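Local coordinates for 6-phospho-beta-glucosidase BglT (Thermotoga maritima, PDB 1UP7), which hydrolyses cellobiose 6'-phosphate to glucose 6-phosphate and glucose, using NAD(+) and a manganese ion, at residues 164-169 with 194-199; 332-337 with 359-364. All coordinates share one frame; numbering follows the deposited sequence.

Contact 1: 164-169 with 194-199. With G6P (6-O-phosphono-alpha-D-glucopyranose), chain J.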
# COMPACT_ATOMS: atom_id res chain seq x y z
N CYS A 164 -8.54 4.24 -26.84
CA CYS A 164 -7.70 3.75 -27.92
C CYS A 164 -8.53 2.65 -28.57
O CYS A 164 -9.56 2.24 -27.99
CB CYS A 164 -6.36 3.27 -27.33
SG CYS A 164 -5.32 2.18 -28.33
N ASN A 165 -8.14 2.18 -29.77
CA ASN A 165 -8.97 1.19 -30.49
C ASN A 165 -8.58 -0.28 -30.36
O ASN A 165 -9.32 -1.13 -30.85
CB ASN A 165 -9.22 1.56 -31.98
CG ASN A 165 -7.96 1.42 -32.87
OD1 ASN A 165 -6.83 1.38 -32.37
ND2 ASN A 165 -8.15 1.40 -34.19
N VAL A 166 -7.47 -0.61 -29.71
CA VAL A 166 -7.10 -2.04 -29.63
C VAL A 166 -8.04 -2.92 -28.80
O VAL A 166 -8.37 -4.02 -29.25
CB VAL A 166 -5.55 -2.35 -29.40
CG1 VAL A 166 -4.63 -1.12 -29.67
CG2 VAL A 166 -5.27 -2.99 -28.05
N PRO A 167 -8.54 -2.44 -27.65
CA PRO A 167 -9.48 -3.26 -26.87
C PRO A 167 -10.69 -3.59 -27.71
O PRO A 167 -11.00 -4.79 -27.87
CB PRO A 167 -9.85 -2.37 -25.68
CG PRO A 167 -8.70 -1.37 -25.56
CD PRO A 167 -8.30 -1.13 -27.00
N ILE A 168 -11.35 -2.59 -28.30
CA ILE A 168 -12.55 -2.90 -29.09
C ILE A 168 -12.28 -3.78 -30.28
O ILE A 168 -13.10 -4.62 -30.64
CB ILE A 168 -13.37 -1.64 -29.52
CG1 ILE A 168 -14.78 -2.08 -29.96
CG2 ILE A 168 -12.62 -0.77 -30.62
CD1 ILE A 168 -15.81 -1.02 -29.74
N ASN A 169 -11.12 -3.61 -30.90
CA ASN A 169 -10.78 -4.46 -32.02
C ASN A 169 -10.60 -5.89 -31.56
O ASN A 169 -11.07 -6.81 -32.24
CB ASN A 169 -9.53 -3.96 -32.73
CG ASN A 169 -9.83 -2.80 -33.65
OD1 ASN A 169 -10.86 -2.80 -34.33
ND2 ASN A 169 -8.96 -1.80 -33.67
N HIS A 194 -1.36 1.07 -25.75
CA HIS A 194 -0.28 0.53 -26.60
C HIS A 194 0.74 -0.32 -25.91
O HIS A 194 1.83 -0.52 -26.45
CB HIS A 194 0.45 1.67 -27.34
CG HIS A 194 -0.46 2.45 -28.21
ND1 HIS A 194 -0.57 3.82 -28.16
CD2 HIS A 194 -1.40 2.03 -29.10
CE1 HIS A 194 -1.49 4.22 -29.01
NE2 HIS A 194 -2.02 3.15 -29.59
N LEU A 195 0.39 -0.85 -24.74
CA LEU A 195 1.30 -1.63 -23.91
C LEU A 195 0.44 -2.45 -22.95
O LEU A 195 0.51 -2.32 -21.73
CB LEU A 195 2.22 -0.69 -23.16
CG LEU A 195 3.51 -1.29 -22.62
CD1 LEU A 195 4.60 -1.31 -23.67
CD2 LEU A 195 3.96 -0.54 -21.41
N SER A 196 -0.42 -3.27 -23.54
CA SER A 196 -1.47 -3.94 -22.81
C SER A 196 -1.42 -5.43 -23.07
O SER A 196 -0.82 -5.88 -24.07
CB SER A 196 -2.83 -3.35 -23.21
OG SER A 196 -3.11 -3.59 -24.59
N PHE A 197 -2.06 -6.17 -22.17
CA PHE A 197 -1.92 -7.61 -22.07
C PHE A 197 -3.28 -8.20 -21.76
O PHE A 197 -4.04 -7.64 -20.98
CB PHE A 197 -0.87 -7.96 -21.00
CG PHE A 197 0.46 -7.29 -21.23
CD1 PHE A 197 0.69 -5.98 -20.79
CD2 PHE A 197 1.46 -7.96 -21.93
CE1 PHE A 197 1.89 -5.34 -21.03
CE2 PHE A 197 2.68 -7.36 -22.15
CZ PHE A 197 2.91 -6.04 -21.70
N ILE A 198 -3.60 -9.33 -22.37
CA ILE A 198 -4.81 -10.05 -22.03
C ILE A 198 -4.40 -11.37 -21.42
O ILE A 198 -3.63 -12.13 -22.02
CB ILE A 198 -5.74 -10.23 -23.28
CG1 ILE A 198 -6.19 -8.88 -23.82
CG2 ILE A 198 -6.97 -11.12 -22.96
CD1 ILE A 198 -6.82 -8.91 -25.21
N GLU A 199 -4.93 -11.62 -20.23
CA GLU A 199 -4.59 -12.80 -19.47
C GLU A 199 -5.69 -13.85 -19.56
O GLU A 199 -5.40 -15.06 -19.58
CB GLU A 199 -4.32 -12.40 -18.01
CG GLU A 199 -3.54 -13.40 -17.18
CD GLU A 199 -2.94 -12.77 -15.93
OE1 GLU A 199 -2.79 -11.53 -15.85
OE2 GLU A 199 -2.60 -13.52 -15.00
C1 G6P J . -3.90 1.74 -34.37
C2 G6P J . -3.63 2.40 -32.99
C3 G6P J . -3.93 3.90 -33.06
C4 G6P J . -2.98 4.49 -34.09
C5 G6P J . -3.30 3.87 -35.46
C6 G6P J . -2.35 4.40 -36.52
O1 G6P J . -3.60 0.34 -34.44
O2 G6P J . -4.42 1.84 -31.93
O3 G6P J . -3.82 4.55 -31.79
O4 G6P J . -3.05 5.92 -34.07
O5 G6P J . -3.18 2.43 -35.43
O6 G6P J . -2.98 4.46 -37.79
P G6P J . -2.47 5.49 -38.92
O1P G6P J . -3.48 5.42 -40.03
O2P G6P J . -1.10 5.18 -39.50
O3P G6P J . -2.46 6.86 -38.29
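C164 and H194 meet beside the sugar ring of the bound glucose 6-phosphate. C164 SG lies 3.7 Å from H194 NE2. The sulfur approaches the imidazole obliquely, 41° off the ring normal. C164 and H194 are both manganese-binding residues of the enzyme. The ligands in this entry are G6P and NAD.

G6P lies against both residues. G6P O2 is 3.7 Å from C164 SG. G6P O3 is hydrogen-bonded to H194 NE2 at 3.2 Å, and the bond is bent, with an angle of 142°. O3 lies at the edge of the imidazole, near its plane.

Next to C164, N165 grips the sugar. G6P O2 donates to N165 OD1 in a very short bond of 2.5 Å. The first torsion of N165 (chi1 71°) sets CG between the backbone N and the carbonyl carbon, and the amide end reaches the sugar although CB points away from 194-199. N165 ND2 is held by the carbonyls of G292 and S294, which fixes the amide's rotation and leaves OD1 facing O2.

V166 also borders the sugar, its CG1 near G6P O2. On its other branch, V166 CG2 lies 4.1 Å from S196 OG. The outer layer begins with that hydroxyl, which is hydrogen-bonded to Y189 and N241. The H194 ring also meets that of Y243, the proton acceptor.

The contact joins the Rossmann-type domain to the C-terminal domain. C164 and N165 lead from strand 160-162, at the edge of the parallel sheet, into helix 166-177. H194 precedes strand 195-203, which pairs with strand 185-190. E335 of strand 333-341 packs on S196.

Contact 2: 332-337 with 359-364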
# COMPACT_ATOMS: atom_id res chain seq x y z
N TYR A 332 -1.56 4.60 -10.76
CA TYR A 332 -1.15 4.37 -12.16
C TYR A 332 -2.38 4.50 -13.03
O TYR A 332 -3.39 3.81 -12.79
CB TYR A 332 -0.56 2.97 -12.36
CG TYR A 332 0.92 2.77 -12.08
CD1 TYR A 332 1.63 3.58 -11.17
CD2 TYR A 332 1.61 1.74 -12.73
CE1 TYR A 332 3.00 3.36 -10.91
CE2 TYR A 332 2.99 1.52 -12.50
CZ TYR A 332 3.66 2.32 -11.58
OH TYR A 332 4.97 2.05 -11.34
N VAL A 333 -2.34 5.40 -14.02
CA VAL A 333 -3.33 5.33 -15.11
C VAL A 333 -3.02 4.08 -15.95
O VAL A 333 -1.88 3.90 -16.42
CB VAL A 333 -3.33 6.60 -16.00
CG1 VAL A 333 -4.05 6.34 -17.31
CG2 VAL A 333 -3.97 7.80 -15.24
N LEU A 334 -4.02 3.22 -16.10
CA LEU A 334 -3.92 2.02 -16.89
C LEU A 334 -5.06 1.97 -17.90
O LEU A 334 -6.04 2.71 -17.77
CB LEU A 334 -4.02 0.78 -15.98
CG LEU A 334 -2.98 0.68 -14.87
CD1 LEU A 334 -3.31 -0.51 -13.96
CD2 LEU A 334 -1.57 0.62 -15.44
N GLU A 335 -4.94 1.09 -18.88
CA GLU A 335 -6.04 0.77 -19.78
C GLU A 335 -6.64 -0.57 -19.29
O GLU A 335 -5.98 -1.60 -19.35
CB GLU A 335 -5.50 0.71 -21.23
CG GLU A 335 -6.54 0.46 -22.31
CD GLU A 335 -5.95 0.58 -23.71
OE1 GLU A 335 -5.45 -0.42 -24.28
OE2 GLU A 335 -5.98 1.72 -24.25
N ILE A 336 -7.88 -0.52 -18.80
CA ILE A 336 -8.48 -1.59 -17.98
C ILE A 336 -10.01 -1.56 -18.15
O ILE A 336 -10.57 -0.50 -18.48
CB ILE A 336 -8.12 -1.44 -16.46
CG1 ILE A 336 -8.32 0.03 -16.00
CG2 ILE A 336 -6.68 -1.93 -16.18
CD1 ILE A 336 -8.05 0.29 -14.47
N PRO A 337 -10.67 -2.69 -17.93
CA PRO A 337 -12.13 -2.77 -18.02
C PRO A 337 -12.79 -2.03 -16.87
O PRO A 337 -12.41 -2.23 -15.71
CB PRO A 337 -12.41 -4.27 -17.88
CG PRO A 337 -11.07 -4.94 -18.18
CD PRO A 337 -10.09 -4.00 -17.57
N SER A 359 6.93 -5.70 -15.85
CA SER A 359 8.24 -5.22 -16.23
C SER A 359 8.09 -4.07 -17.23
O SER A 359 8.77 -3.04 -17.10
CB SER A 359 9.13 -6.31 -16.82
OG SER A 359 8.60 -6.81 -18.05
N PHE A 360 7.18 -4.23 -18.20
CA PHE A 360 6.94 -3.13 -19.14
C PHE A 360 6.14 -1.98 -18.53
O PHE A 360 6.52 -0.84 -18.70
CB PHE A 360 6.27 -3.61 -20.43
CG PHE A 360 7.08 -4.61 -21.20
CD1 PHE A 360 8.14 -4.20 -22.01
CD2 PHE A 360 6.79 -5.97 -21.11
CE1 PHE A 360 8.90 -5.12 -22.71
CE2 PHE A 360 7.54 -6.90 -21.81
CZ PHE A 360 8.59 -6.47 -22.60
N ILE A 361 5.05 -2.28 -17.84
CA ILE A 361 4.19 -1.23 -17.33
C ILE A 361 4.93 -0.27 -16.40
O ILE A 361 4.79 0.96 -16.53
CB ILE A 361 2.94 -1.82 -16.63
CG1 ILE A 361 2.09 -2.69 -17.61
CG2 ILE A 361 2.15 -0.72 -15.93
CD1 ILE A 361 1.02 -3.53 -16.90
N HIS A 362 5.70 -0.82 -15.44
CA HIS A 362 6.43 0.00 -14.49
C HIS A 362 7.42 0.90 -15.26
O HIS A 362 7.46 2.10 -15.05
CB HIS A 362 7.21 -0.88 -13.50
CG HIS A 362 6.41 -1.41 -12.36
ND1 HIS A 362 5.69 -0.60 -11.50
CD2 HIS A 362 6.27 -2.68 -11.89
CE1 HIS A 362 5.12 -1.34 -10.57
NE2 HIS A 362 5.47 -2.60 -10.77
N ALA A 363 8.22 0.32 -16.15
CA ALA A 363 9.28 1.09 -16.81
C ALA A 363 8.70 2.25 -17.65
O ALA A 363 9.17 3.40 -17.60
CB ALA A 363 10.19 0.16 -17.73
N VAL A 364 7.66 1.95 -18.39
CA VAL A 364 7.06 2.99 -19.20
C VAL A 364 6.31 4.01 -18.35
O VAL A 364 6.33 5.21 -18.65
CB VAL A 364 6.19 2.38 -20.30
CG1 VAL A 364 5.41 3.45 -21.05
CG2 VAL A 364 7.10 1.57 -21.26
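In the C-terminal domain, strand 333-341 of a three-stranded antiparallel sheet packs against helix 355-376. The two meet at Y332, in the loop just before the strand, and L334 within it, and at I361 and H362 on the helix, close to a subunit interface.

The polar link is a hydrogen bond of 2.8 Å between Y332 OH and H362 ND1. The hydroxyl lies in the plane of the imidazole, at its edge. The tyrosine and histidine planes stand at 81° to each other. The centroids of the Y332 and H362 rings are 5.5 Å apart, and the rings meet rim to rim. In H362, chi1 of -82° swings the ring toward Y332, and chi2 of -55° turns ND1 to the hydroxyl.

I361 makes the apolar half. Its CG2 methyl touches two side chains of 332-337. I361 CG2 is 4.1 Å from Y332 CD2, where it meets the tyrosine at the ring edge, near the plane. I361 CG2 is also 4.0 Å from L334 CD2. The leucine and isoleucine side chains cross at about a right angle. All four touching residues are buried.

The same histidine takes part in the subunit interface. Its ring stacks on H362 of the second subunit. Y332 packs on H362 of the second subunit, and H362 packs on Y332 of that subunit. The bond to Y332 therefore ties this stacked ring to its own chain.

Around the contact, L334 also touches L192, and Y332 packs along helix 355-376 on K365, M366 and R369. The strand pairs with strand 313-320 through L334 and I336. F360, on the same helix as I361, touches L195 of strand 195-203.

In the fold
The two contacts follow one another in the sequence, yet their centres are only 12 Å apart and they touch. E335 of strand 333-341 packs on contact 1, with E335 OE2 3.5 Å from C164 CB and E335 OE1 3.6 Å from P167 CG. L195, next to H194, rests on helix 355-376: L195 CD2 lies 3.8 Å from V364 CG2. Contact 1 lines the sugar pocket and the manganese site. Contact 2 lies farther from the ligand, with the side chain of I361 about 11 Å from that of H194 at their nearest atoms, and its H362 reaches the second subunit.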